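Local coordinates for protein dihydropteroate synthase (Burkholderia cenocepacia, PDB 2Y5S) that probably catalyses the condensation of para-aminobenzoate with 6-hydroxymethyl-7,8-dihydropterin diphosphate to give 7,8-dihydropteroate, the immediate precursor of folate derivatives, at residues A9-C13 and E188-V192; I28-T32 and D64-E68; F127-I133 and R176-L180; C144-M148 and V169-L173. All coordinates share one frame; numbering follows the deposited sequence.

Interaction 1. Residues A9-C13 and E188-V192; sequences APLQC and ERICV
Leu11 and Gln12 lean on the turn that leads through Glu188 and Arg189 into strand 190-193. The tight part belongs to Leu11. Its CG stands opposite the backbone N (chi1 -172°), which carries the isobutyl end along the neighbouring main chain: CD1 rests 3.6 Å from Arg189 C and equally close to Ile190 C. The other methyl, CD2, reaches the side chain of Cys191, 4.0 Å from its SG. Beside this, Glu188 O takes the hydrogen bond from Gln12 N, 2.8 Å long and fairly straight at 160°. The donor comes from above the carbonyl plane, 39° out of it, and Leu11 CA adds a CA-H...O contact to the same oxygen at 3.4 Å.

The solvent side is formed by exposed Glu188, whose carboxylate leads away from the strand, with Pro10 and Gln12 partly exposed beside it. Buried Arg189 is the wall that Gln12 crosses obliquely; their side chains meet through methylenes, CG to CG at 3.8 Å, and the Arg189 guanidinium is held by the carbonyls of Val136, Arg137 and Ser141.

Strand 11-13 forms an antiparallel hairpin with strand 16-18, and the contact sets that hairpin against the N-terminal end of barrel strand 190-193. Since the one clear hydrogen bond here runs between backbone atoms, the polar link does not depend on side-chain chemistry; the side chains contribute mainly apolar packing.

Interaction 2. Residues I28-T32 and D64-E68; sequences ILNAT and DIGGE
Leu29 turns CG beside its own carbonyl carbon (chi1 -171°), and Ile65 sets CG1 beside its backbone N (chi1 -60°). Both residues face the same side of the sheet because they pair in register; the torsions then lay the two side chains side by side, Leu29 CD2 lying 4.2 Å from Ile65 CG1. Helices 45-58 and 79-93 pack over this greasy pair. Leu29 also presents both backbone polar atoms to its neighbour: its N donates to Asp64 O at 2.8 Å, and its O accepts from Gly66 N at a longer 3.3 Å. Two residues on, Ala31 N reaches Gly66 O at 2.9 Å. This is the parallel pairing of adjacent strands in a TIM barrel, and helix 45-58 makes the beta-alpha-beta crossover between them. On the other face of the sheet are Ile28, Asn30 and Asp64. The Asp64 carboxylate is held by a salt bridge to Arg270 and hydrogen bonds to Ser101 and Asn122, the nearest atoms of this side chain and the bound 7,8-dihydropteroate being about 5 Å apart. Past the strand ends, the methyl CG2 of Thr32 touches the carbonyl of Gly67, 3.5 Å from its O. A water sits here between Asn30 OD1 and Glu68 O, while the Glu68 carboxylate is salt-bridged to Lys106.

Interaction 3. Residues F127-I133 and R176-L180; sequences FRQPGAI and RAQAL. With EDO (1,2-ethanediol), chain V; EDO (1,2-ethanediol), chain U.
Arg176, Leu180 and Ile133 carry this contact. Arg176 is folded rather than stretched, bent at chi2 (-44°) and again at chi3 (-55°), and so lays its guanidinium against the loop at Phe127 and Arg128. Arg128 CG sits over the centre of one face, 3.5 Å from Arg176 CZ: a methylene of one arginine meets the flat group of the other, and the two guanidinium planes are turned 42° apart. At the edge of the group, Arg176 NH1 donates to O1 of an ethanediol at 2.9 Å, and NE is hydrogen-bonded to the carbonyl of Gly126. Arg128 NH1 bonds O2 of a second ethanediol at 2.8 Å, its NH2 the Met148 carbonyl and its NE that of Trp125; both diols probably come from the crystallisation liquor.

Beside the arginines the contact is apolar. Ile133 places CD1 4.0 Å from Ala179 CB and CG1 3.9 Å from Leu180 CD2. The other Leu180 methyl, CD1, meets Phe127 CD2 at 4.0 Å, those two side chains crossing at about a right angle.

Phe127 and Arg128 of the loop and Ile133 at the start of helix 132-136 thus pack on the C-terminal half of helix 165-182, with Phe127 also reaching strand 142-146 and Ala132 helix 107-115.

Interaction 4. Residues C144-M148 and V169-L173; sequences CAMHM and VRDFL. With 78H (7,8-dihydropteroate), chain P; EDO (1,2-ethanediol), chain V.
Met148 O, next to the point where His147 meets Phe172, is gripped twice: Arg128 NH2 hydrogen-bonds it, and O2 of an ethanediol, probably from the crystallisation liquor, does so weakly at 3.1 Å. The setting is a beta-alpha-beta unit of the TIM barrel: strand 142-146 packs against helix 165-182, and the chain returns to the sheet as strand 190-193. Extended away from the main-chain nitrogen by chi1 of 176°, the His147 ring projects between two helix side chains. Val169 CG2 sits over its face, 3.7 Å from the His147 ring centroid and 7° off the normal, a clean CH-pi contact. Toward Phe172 the imidazole points its edge at the phenyl face in a T-shaped stack, centroids 5.1 Å apart and planes at 88°. Together with the Lys200 bond to ND1, these contacts limit how the imidazole can turn. The phenyl ring in turn offers an edge to the main chain, with CE2 3.5 Å from Met146 O. Leu173 pushes CD2 against the strand backbone, 3.3 Å from Ala145 O.

Helix 165-182 lies on one side of the strand, the pterin of 7,8-dihydropteroate on the other, where Cys144 and Met146 line the pocket. Met146 SD lies 3.6 Å from N3 of the pterin, and Cys144 SG is 3.8 Å from its N2 amino group.

Overall arrangement
From the N terminus, residues 9-13 open the longest loop, which interaction 1 closes only at 188-192; the other three contacts all lie inside it. Interaction 2 comes first, closing the loop between neighbouring barrel strands 24-30 and 62-66. The loop of interaction 3 then runs from 127-133 to helix 165-182, and interaction 4 nests within it, so none of the loops cross. Interactions 3 and 4 use successive parts of that one helix and touch through Arg128 and Met148. Interaction 1 joins interaction 4 where strands 190-193 and 142-146 pair, and meets interaction 3 where Ile190 packs on Leu180. Interaction 2 stands apart, its centre about 22 Å from each of the others.

Interaction 1. Residues A9-C13 and E188-V192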
loop_
_atom_site.group_PDB
_atom_site.type_symbol
_atom_site.label_atom_id
_atom_site.label_comp_id
_atom_site.label_asym_id
_atom_site.label_seq_id
_atom_site.Cartn_x
_atom_site.Cartn_y
_atom_site.Cartn_z
ATOM N N ALA B 9 16.375 -5.032 14.135
ATOM C CA ALA B 9 17.604 -5.674 14.560
ATOM C C ALA B 9 17.978 -6.793 13.580
ATOM O O ALA B 9 17.096 -7.407 12.981
ATOM C CB ALA B 9 17.438 -6.232 15.971
ATOM N N PRO B 10 19.279 -7.064 13.419
ATOM C CA PRO B 10 19.711 -8.085 12.471
ATOM C C PRO B 10 19.305 -9.518 12.840
ATOM O O PRO B 10 19.045 -9.830 14.012
ATOM C CB PRO B 10 21.238 -7.949 12.473
ATOM C CG PRO B 10 21.559 -7.389 13.810
ATOM C CD PRO B 10 20.422 -6.454 14.124
ATOM N N LEU B 11 19.278 -10.368 11.816
ATOM C CA LEU B 11 18.933 -11.761 11.976
ATOM C C LEU B 11 20.035 -12.679 11.432
ATOM O O LEU B 11 20.326 -12.679 10.242
ATOM C CB LEU B 11 17.612 -12.044 11.257
ATOM C CG LEU B 11 17.024 -13.441 11.500
ATOM C CD1 LEU B 11 16.697 -13.636 12.983
ATOM C CD2 LEU B 11 15.765 -13.691 10.600
ATOM N N GLN B 12 20.636 -13.473 12.303
ATOM C CA GLN B 12 21.533 -14.536 11.854
ATOM C C GLN B 12 20.649 -15.628 11.212
ATOM O O GLN B 12 19.723 -16.117 11.834
ATOM C CB GLN B 12 22.351 -15.041 13.026
ATOM C CG GLN B 12 23.220 -16.243 12.750
ATOM C CD GLN B 12 24.223 -15.999 11.653
ATOM O OE1 GLN B 12 24.887 -14.958 11.622
ATOM N NE2 GLN B 12 24.343 -16.966 10.735
ATOM N N CYS B 13 20.920 -15.967 9.955
ATOM C CA CYS B 13 19.989 -16.762 9.168
ATOM C C CYS B 13 20.725 -17.821 8.378
ATOM O O CYS B 13 20.762 -17.802 7.152
ATOM C CB CYS B 13 19.158 -15.855 8.254
ATOM S SG CYS B 13 17.730 -16.644 7.517
ATOM N N GLU B 188 20.431 -13.399 18.440
ATOM C CA GLU B 188 20.473 -12.874 17.072
ATOM C C GLU B 188 19.925 -13.835 15.989
ATOM O O GLU B 188 19.647 -13.408 14.872
ATOM C CB GLU B 188 21.890 -12.388 16.707
ATOM C CG GLU B 188 23.005 -13.313 17.110
ATOM C CD GLU B 188 23.657 -12.938 18.459
ATOM O OE1 GLU B 188 23.037 -13.135 19.532
ATOM O OE2 GLU B 188 24.808 -12.444 18.435
ATOM N N ARG B 189 19.748 -15.114 16.321
ATOM C CA ARG B 189 19.158 -16.095 15.394
ATOM C C ARG B 189 17.629 -16.085 15.406
ATOM O O ARG B 189 16.996 -16.797 14.623
ATOM C CB ARG B 189 19.622 -17.508 15.765
ATOM C CG ARG B 189 21.123 -17.791 15.564
ATOM C CD ARG B 189 21.498 -19.136 16.171
ATOM N NE ARG B 189 20.705 -20.195 15.556
ATOM C CZ ARG B 189 20.497 -21.414 16.048
ATOM N NH1 ARG B 189 21.024 -21.801 17.206
ATOM N NH2 ARG B 189 19.728 -22.257 15.357
ATOM N N ILE B 190 17.036 -15.294 16.298
ATOM C CA ILE B 190 15.605 -15.359 16.567
ATOM C C ILE B 190 14.865 -14.150 16.003
ATOM O O ILE B 190 15.248 -12.997 16.221
ATOM C CB ILE B 190 15.321 -15.465 18.097
ATOM C CG1 ILE B 190 16.007 -16.717 18.686
ATOM C CG2 ILE B 190 13.797 -15.534 18.369
ATOM C CD1 ILE B 190 16.140 -16.729 20.224
ATOM N N CYS B 191 13.794 -14.431 15.273
ATOM C CA CYS B 191 12.801 -13.424 14.946
ATOM C C CYS B 191 11.459 -13.910 15.443
ATOM O O CYS B 191 11.322 -15.075 15.825
ATOM C CB CYS B 191 12.754 -13.126 13.456
ATOM S SG CYS B 191 12.264 -14.459 12.378
ATOM N N VAL B 192 10.493 -13.001 15.505
ATOM C CA VAL B 192 9.171 -13.323 16.032
ATOM C C VAL B 192 8.077 -12.890 15.061
ATOM O O VAL B 192 8.274 -12.001 14.211
ATOM C CB VAL B 192 8.930 -12.633 17.373
ATOM C CG1 VAL B 192 9.999 -13.046 18.398
ATOM C CG2 VAL B 192 8.884 -11.099 17.190
#

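Interaction 2. Residues I28-T32 and D64-E68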
loop_
_atom_site.group_PDB
_atom_site.type_symbol
_atom_site.label_atom_id
_atom_site.label_comp_id
_atom_site.label_asym_id
_atom_site.label_seq_id
_atom_site.Cartn_x
_atom_site.Cartn_y
_atom_site.Cartn_z
ATOM N N ILE B 28 6.291 -17.132 -0.713
ATOM C CA ILE B 28 5.718 -18.365 -0.218
ATOM C C ILE B 28 5.786 -19.387 -1.345
ATOM O O ILE B 28 5.199 -19.186 -2.410
ATOM C CB ILE B 28 4.255 -18.184 0.230
ATOM C CG1 ILE B 28 4.159 -17.198 1.405
ATOM C CG2 ILE B 28 3.635 -19.549 0.622
ATOM C CD1 ILE B 28 2.741 -16.612 1.581
ATOM N N LEU B 29 6.524 -20.465 -1.093
ATOM C CA LEU B 29 6.640 -21.582 -2.015
ATOM C C LEU B 29 5.912 -22.772 -1.401
ATOM O O LEU B 29 6.481 -23.546 -0.627
ATOM C CB LEU B 29 8.111 -21.906 -2.285
ATOM C CG LEU B 29 8.386 -22.915 -3.399
ATOM C CD1 LEU B 29 8.081 -22.312 -4.766
ATOM C CD2 LEU B 29 9.831 -23.388 -3.330
ATOM N N ASN B 30 4.639 -22.908 -1.738
ATOM C CA ASN B 30 3.871 -24.047 -1.278
ATOM C C ASN B 30 4.223 -25.234 -2.159
ATOM O O ASN B 30 3.996 -25.196 -3.362
ATOM C CB ASN B 30 2.374 -23.740 -1.311
ATOM C CG ASN B 30 1.942 -22.829 -0.172
ATOM O OD1 ASN B 30 2.333 -23.032 0.989
ATOM N ND2 ASN B 30 1.131 -21.812 -0.493
ATOM N N ALA B 31 4.808 -26.267 -1.553
ATOM C CA ALA B 31 5.229 -27.482 -2.257
ATOM C C ALA B 31 4.126 -28.538 -2.202
ATOM O O ALA B 31 4.365 -29.690 -1.828
ATOM C CB ALA B 31 6.513 -28.023 -1.634
ATOM N N THR B 32 2.928 -28.138 -2.614
ATOM C CA THR B 32 1.714 -28.928 -2.427
ATOM C C THR B 32 0.815 -28.840 -3.675
ATOM O O THR B 32 0.334 -27.754 -4.010
ATOM C CB THR B 32 0.942 -28.422 -1.176
ATOM O OG1 THR B 32 1.111 -26.999 -1.043
ATOM C CG2 THR B 32 1.470 -29.091 0.091
ATOM N N ASP B 64 10.105 -19.404 1.362
ATOM C CA ASP B 64 9.546 -20.201 2.450
ATOM C C ASP B 64 8.961 -21.470 1.844
ATOM O O ASP B 64 8.015 -21.421 1.050
ATOM C CB ASP B 64 8.494 -19.404 3.243
ATOM C CG ASP B 64 8.147 -20.043 4.615
ATOM O OD1 ASP B 64 9.038 -20.589 5.299
ATOM O OD2 ASP B 64 6.968 -19.988 5.023
ATOM N N ILE B 65 9.583 -22.593 2.178
ATOM C CA ILE B 65 9.229 -23.890 1.639
ATOM C C ILE B 65 8.341 -24.590 2.658
ATOM O O ILE B 65 8.745 -24.780 3.800
ATOM C CB ILE B 65 10.477 -24.784 1.426
ATOM C CG1 ILE B 65 11.479 -24.151 0.451
ATOM C CG2 ILE B 65 10.053 -26.160 0.923
ATOM C CD1 ILE B 65 12.857 -24.818 0.504
ATOM N N GLY B 66 7.137 -24.968 2.249
ATOM C CA GLY B 66 6.228 -25.691 3.128
ATOM C C GLY B 66 5.619 -26.873 2.415
ATOM O O GLY B 66 5.018 -26.703 1.355
ATOM N N GLY B 67 5.777 -28.066 3.000
ATOM C CA GLY B 67 5.205 -29.303 2.460
ATOM C C GLY B 67 3.828 -29.637 3.016
ATOM O O GLY B 67 3.256 -30.674 2.683
ATOM N N GLU B 68 3.293 -28.759 3.864
ATOM C CA GLU B 68 1.991 -28.974 4.499
ATOM C C GLU B 68 1.059 -27.798 4.230
ATOM O O GLU B 68 1.456 -26.799 3.624
ATOM C CB GLU B 68 2.187 -29.142 6.011
ATOM C CG GLU B 68 0.937 -29.585 6.789
ATOM C CD GLU B 68 1.250 -30.119 8.171
ATOM O OE1 GLU B 68 2.425 -30.459 8.436
ATOM O OE2 GLU B 68 0.316 -30.198 8.996
HETATM O O HOH W 1 2.513 -25.552 1.724
#

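Interaction 3. Residues F127-I133 and R176-L180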
loop_
_atom_site.group_PDB
_atom_site.type_symbol
_atom_site.label_atom_id
_atom_site.label_comp_id
_atom_site.label_asym_id
_atom_site.label_seq_id
_atom_site.Cartn_x
_atom_site.Cartn_y
_atom_site.Cartn_z
ATOM N N PHE B 127 8.103 -23.416 18.519
ATOM C CA PHE B 127 9.047 -24.401 19.042
ATOM C C PHE B 127 8.528 -25.097 20.275
ATOM O O PHE B 127 9.304 -25.555 21.125
ATOM C CB PHE B 127 10.453 -23.769 19.202
ATOM C CG PHE B 127 10.947 -23.175 17.920
ATOM C CD1 PHE B 127 11.476 -23.985 16.935
ATOM C CD2 PHE B 127 10.782 -21.830 17.650
ATOM C CE1 PHE B 127 11.875 -23.458 15.729
ATOM C CE2 PHE B 127 11.170 -21.297 16.440
ATOM C CZ PHE B 127 11.714 -22.112 15.472
ATOM N N ARG B 128 7.203 -25.232 20.338
ATOM C CA ARG B 128 6.565 -25.883 21.462
ATOM C C ARG B 128 6.383 -27.388 21.264
ATOM O O ARG B 128 6.152 -28.096 22.235
ATOM C CB ARG B 128 5.209 -25.235 21.782
ATOM C CG ARG B 128 5.329 -23.918 22.528
ATOM C CD ARG B 128 3.955 -23.375 22.882
ATOM N NE ARG B 128 3.247 -22.838 21.716
ATOM C CZ ARG B 128 1.961 -22.500 21.723
ATOM N NH1 ARG B 128 1.223 -22.671 22.827
ATOM N NH2 ARG B 128 1.407 -21.990 20.625
ATOM N N GLN B 129 6.443 -27.886 20.028
ATOM C CA GLN B 129 6.243 -29.313 19.815
ATOM C C GLN B 129 7.372 -30.060 20.479
ATOM O O GLN B 129 8.519 -29.596 20.452
ATOM C CB GLN B 129 6.152 -29.695 18.334
ATOM C CG GLN B 129 4.882 -29.213 17.636
ATOM C CD GLN B 129 3.617 -29.810 18.207
ATOM O OE1 GLN B 129 3.625 -30.913 18.729
ATOM N NE2 GLN B 129 2.513 -29.077 18.095
ATOM N N PRO B 130 7.055 -31.199 21.120
ATOM C CA PRO B 130 8.079 -31.931 21.855
ATOM C C PRO B 130 9.297 -32.227 20.984
ATOM O O PRO B 130 9.148 -32.841 19.931
ATOM C CB PRO B 130 7.347 -33.223 22.271
ATOM C CG PRO B 130 5.956 -32.802 22.432
ATOM C CD PRO B 130 5.720 -31.809 21.310
ATOM N N GLY B 131 10.469 -31.753 21.410
ATOM C CA GLY B 131 11.716 -31.995 20.705
ATOM C C GLY B 131 12.136 -30.939 19.677
ATOM O O GLY B 131 13.203 -31.061 19.084
ATOM N N ALA B 132 11.320 -29.908 19.470
ATOM C CA ALA B 132 11.626 -28.883 18.459
ATOM C C ALA B 132 12.853 -28.064 18.869
ATOM O O ALA B 132 13.749 -27.808 18.049
ATOM C CB ALA B 132 10.452 -27.977 18.245
ATOM N N ILE B 133 12.906 -27.655 20.134
ATOM C CA ILE B 133 14.069 -26.883 20.605
ATOM C C ILE B 133 15.404 -27.649 20.423
ATOM O O ILE B 133 16.407 -27.079 19.951
ATOM C CB ILE B 133 13.884 -26.384 22.057
ATOM C CG1 ILE B 133 12.803 -25.291 22.084
ATOM C CG2 ILE B 133 15.192 -25.815 22.597
ATOM C CD1 ILE B 133 12.461 -24.771 23.504
ATOM N N ARG B 176 8.909 -17.617 24.560
ATOM C CA ARG B 176 9.466 -18.543 23.567
ATOM C C ARG B 176 10.947 -18.221 23.285
ATOM O O ARG B 176 11.781 -19.130 23.220
ATOM C CB ARG B 176 8.616 -18.586 22.289
ATOM C CG ARG B 176 7.139 -19.020 22.499
ATOM C CD ARG B 176 6.986 -20.227 23.429
ATOM N NE ARG B 176 7.798 -21.350 22.948
ATOM C CZ ARG B 176 8.237 -22.365 23.699
ATOM N NH1 ARG B 176 7.958 -22.433 24.999
ATOM N NH2 ARG B 176 8.972 -23.319 23.142
ATOM N N ALA B 177 11.278 -16.937 23.176
ATOM C CA ALA B 177 12.666 -16.522 22.967
ATOM C C ALA B 177 13.530 -16.925 24.142
ATOM O O ALA B 177 14.655 -17.378 23.955
ATOM C CB ALA B 177 12.774 -15.033 22.753
ATOM N N GLN B 178 13.013 -16.748 25.351
ATOM C CA GLN B 178 13.720 -17.188 26.539
ATOM C C GLN B 178 13.970 -18.697 26.512
ATOM O O GLN B 178 15.068 -19.153 26.853
ATOM C CB GLN B 178 12.935 -16.827 27.805
ATOM C CG GLN B 178 13.695 -17.124 29.116
ATOM C CD GLN B 178 14.974 -16.325 29.245
ATOM O OE1 GLN B 178 14.954 -15.101 29.144
ATOM N NE2 GLN B 178 16.102 -17.012 29.469
ATOM N N ALA B 179 12.957 -19.471 26.127
ATOM C CA ALA B 179 13.088 -20.927 26.108
ATOM C C ALA B 179 14.148 -21.364 25.109
ATOM O O ALA B 179 14.929 -22.269 25.387
ATOM C CB ALA B 179 11.746 -21.599 25.815
ATOM N N LEU B 180 14.180 -20.721 23.947
ATOM C CA LEU B 180 15.251 -20.957 22.972
ATOM C C LEU B 180 16.628 -20.584 23.563
ATOM O O LEU B 180 17.585 -21.347 23.448
ATOM C CB LEU B 180 15.005 -20.171 21.676
ATOM C CG LEU B 180 13.857 -20.687 20.813
ATOM C CD1 LEU B 180 13.528 -19.699 19.679
ATOM C CD2 LEU B 180 14.206 -22.074 20.277
HETATM C C1 EDO V . -0.423 -19.761 24.659
HETATM O O1 EDO V . -1.263 -18.694 25.103
HETATM C C2 EDO V . -0.592 -19.884 23.154
HETATM O O2 EDO V . -1.175 -21.150 22.846
HETATM C C1 EDO U . 5.008 -19.962 26.863
HETATM O O1 EDO U . 6.189 -20.737 26.606
HETATM C C2 EDO U . 3.744 -20.743 26.515
HETATM O O2 EDO U . 4.065 -22.067 26.068
#

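Interaction 4. Residues C144-M148 and V169-L173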
loop_
_atom_site.group_PDB
_atom_site.type_symbol
_atom_site.label_atom_id
_atom_site.label_comp_id
_atom_site.label_asym_id
_atom_site.label_seq_id
_atom_site.Cartn_x
_atom_site.Cartn_y
_atom_site.Cartn_z
ATOM N N CYS B 144 12.066 -18.477 13.379
ATOM C CA CYS B 144 10.911 -17.610 13.579
ATOM C C CYS B 144 9.910 -18.308 14.490
ATOM O O CYS B 144 9.325 -19.331 14.126
ATOM C CB CYS B 144 10.232 -17.255 12.280
ATOM S SG CYS B 144 8.771 -16.189 12.521
ATOM N N ALA B 145 9.747 -17.745 15.676
ATOM C CA ALA B 145 8.763 -18.210 16.659
ATOM C C ALA B 145 7.492 -17.410 16.440
ATOM O O ALA B 145 7.479 -16.192 16.642
ATOM C CB ALA B 145 9.303 -17.976 18.076
ATOM N N MET B 146 6.436 -18.078 15.996
ATOM C CA MET B 146 5.148 -17.430 15.783
ATOM C C MET B 146 4.244 -17.637 16.979
ATOM O O MET B 146 4.383 -18.635 17.706
ATOM C CB MET B 146 4.471 -18.018 14.546
ATOM C CG MET B 146 3.354 -17.164 13.959
ATOM S SD MET B 146 2.400 -18.048 12.717
ATOM C CE MET B 146 1.281 -18.977 13.794
ATOM N N HIS B 147 3.302 -16.711 17.160
ATOM C CA HIS B 147 2.224 -16.871 18.126
ATOM C C HIS B 147 0.987 -17.511 17.489
ATOM O O HIS B 147 0.453 -17.018 16.492
ATOM C CB HIS B 147 1.820 -15.515 18.729
ATOM C CG HIS B 147 0.645 -15.599 19.653
ATOM N ND1 HIS B 147 -0.663 -15.567 19.208
ATOM C CD2 HIS B 147 0.582 -15.728 20.999
ATOM C CE1 HIS B 147 -1.475 -15.688 20.239
ATOM N NE2 HIS B 147 -0.748 -15.774 21.339
ATOM N N MET B 148 0.537 -18.604 18.093
ATOM C CA MET B 148 -0.727 -19.214 17.745
ATOM C C MET B 148 -1.378 -19.581 19.058
ATOM O O MET B 148 -0.713 -20.090 19.972
ATOM C CB MET B 148 -0.529 -20.443 16.842
ATOM C CG MET B 148 -1.776 -21.308 16.655
ATOM S SD MET B 148 -1.591 -22.709 15.524
ATOM C CE MET B 148 0.026 -23.253 16.010
ATOM N N VAL B 169 0.350 -11.445 23.169
ATOM C CA VAL B 169 1.188 -11.952 22.082
ATOM C C VAL B 169 2.664 -11.655 22.421
ATOM O O VAL B 169 3.513 -12.538 22.318
ATOM C CB VAL B 169 0.774 -11.342 20.700
ATOM C CG1 VAL B 169 1.887 -11.479 19.653
ATOM C CG2 VAL B 169 -0.525 -11.989 20.192
ATOM N N ARG B 170 2.953 -10.429 22.866
ATOM C CA ARG B 170 4.330 -10.056 23.218
ATOM C C ARG B 170 4.910 -10.942 24.318
ATOM O O ARG B 170 6.039 -11.418 24.195
ATOM C CB ARG B 170 4.440 -8.594 23.646
ATOM C CG ARG B 170 5.886 -8.172 23.880
ATOM C CD ARG B 170 6.045 -6.703 24.281
ATOM N NE ARG B 170 5.298 -6.381 25.481
ATOM C CZ ARG B 170 4.139 -5.722 25.525
ATOM N NH1 ARG B 170 3.537 -5.287 24.412
ATOM N NH2 ARG B 170 3.567 -5.507 26.700
ATOM N N ASP B 171 4.139 -11.165 25.372
ATOM C CA ASP B 171 4.596 -11.971 26.515
ATOM C C ASP B 171 4.856 -13.421 26.134
ATOM O O ASP B 171 5.797 -14.032 26.628
ATOM C CB ASP B 171 3.574 -11.930 27.660
ATOM C CG ASP B 171 3.475 -10.569 28.310
ATOM O OD1 ASP B 171 4.467 -9.816 28.286
ATOM O OD2 ASP B 171 2.407 -10.255 28.864
ATOM N N PHE B 172 4.021 -13.972 25.257
ATOM C CA PHE B 172 4.207 -15.343 24.788
ATOM C C PHE B 172 5.503 -15.448 23.994
ATOM O O PHE B 172 6.285 -16.384 24.168
ATOM C CB PHE B 172 3.028 -15.767 23.909
ATOM C CG PHE B 172 3.277 -17.030 23.120
ATOM C CD1 PHE B 172 2.982 -18.271 23.672
ATOM C CD2 PHE B 172 3.804 -16.979 21.837
ATOM C CE1 PHE B 172 3.209 -19.427 22.962
ATOM C CE2 PHE B 172 4.028 -18.151 21.116
ATOM C CZ PHE B 172 3.730 -19.370 21.684
ATOM N N LEU B 173 5.719 -14.484 23.102
ATOM C CA LEU B 173 6.905 -14.462 22.270
ATOM C C LEU B 173 8.144 -14.278 23.144
ATOM O O LEU B 173 9.175 -14.887 22.890
ATOM C CB LEU B 173 6.793 -13.375 21.197
ATOM C CG LEU B 173 5.710 -13.643 20.135
ATOM C CD1 LEU B 173 5.529 -12.390 19.243
ATOM C CD2 LEU B 173 6.040 -14.847 19.290
HETATM O O4 78H P . 1.622 -15.789 9.173
HETATM C C4 78H P . 2.455 -16.695 9.121
HETATM C C5 78H P . 2.172 -17.933 8.507
HETATM N N3 78H P . 3.717 -16.507 9.705
HETATM C C9 78H P . 3.185 -18.920 8.517
HETATM N N5 78H P . 0.987 -18.154 7.883
HETATM C C2 78H P . 4.684 -17.559 9.699
HETATM N N8 78H P . 2.970 -20.157 7.924
HETATM N N1 78H P . 4.388 -18.719 9.092
HETATM C C6 78H P . 0.709 -19.352 7.333
HETATM N N2 78H P . 5.877 -17.396 10.293
HETATM C C7 78H P . 1.639 -20.562 7.458
HETATM C C10 78H P . -0.575 -19.565 6.582
HETATM N N11 78H P . -1.660 -19.898 7.511
HETATM C C15 78H P . -2.806 -19.236 7.420
HETATM C C16 78H P . -3.393 -18.671 8.547
HETATM C C17 78H P . -3.394 -19.096 6.162
HETATM C C18 78H P . -4.585 -17.978 8.423
HETATM C C19 78H P . -4.589 -18.400 6.038
HETATM C C20 78H P . -5.185 -17.847 7.170
HETATM C C21 78H P . -6.486 -17.051 7.030
HETATM O O22 78H P . -6.800 -16.353 7.997
HETATM O O23 78H P . -7.084 -17.033 5.932
HETATM C C1 EDO V . -0.423 -19.761 24.659
HETATM O O1 EDO V . -1.263 -18.694 25.103
HETATM C C2 EDO V . -0.592 -19.884 23.154
HETATM O O2 EDO V . -1.175 -21.150 22.846
#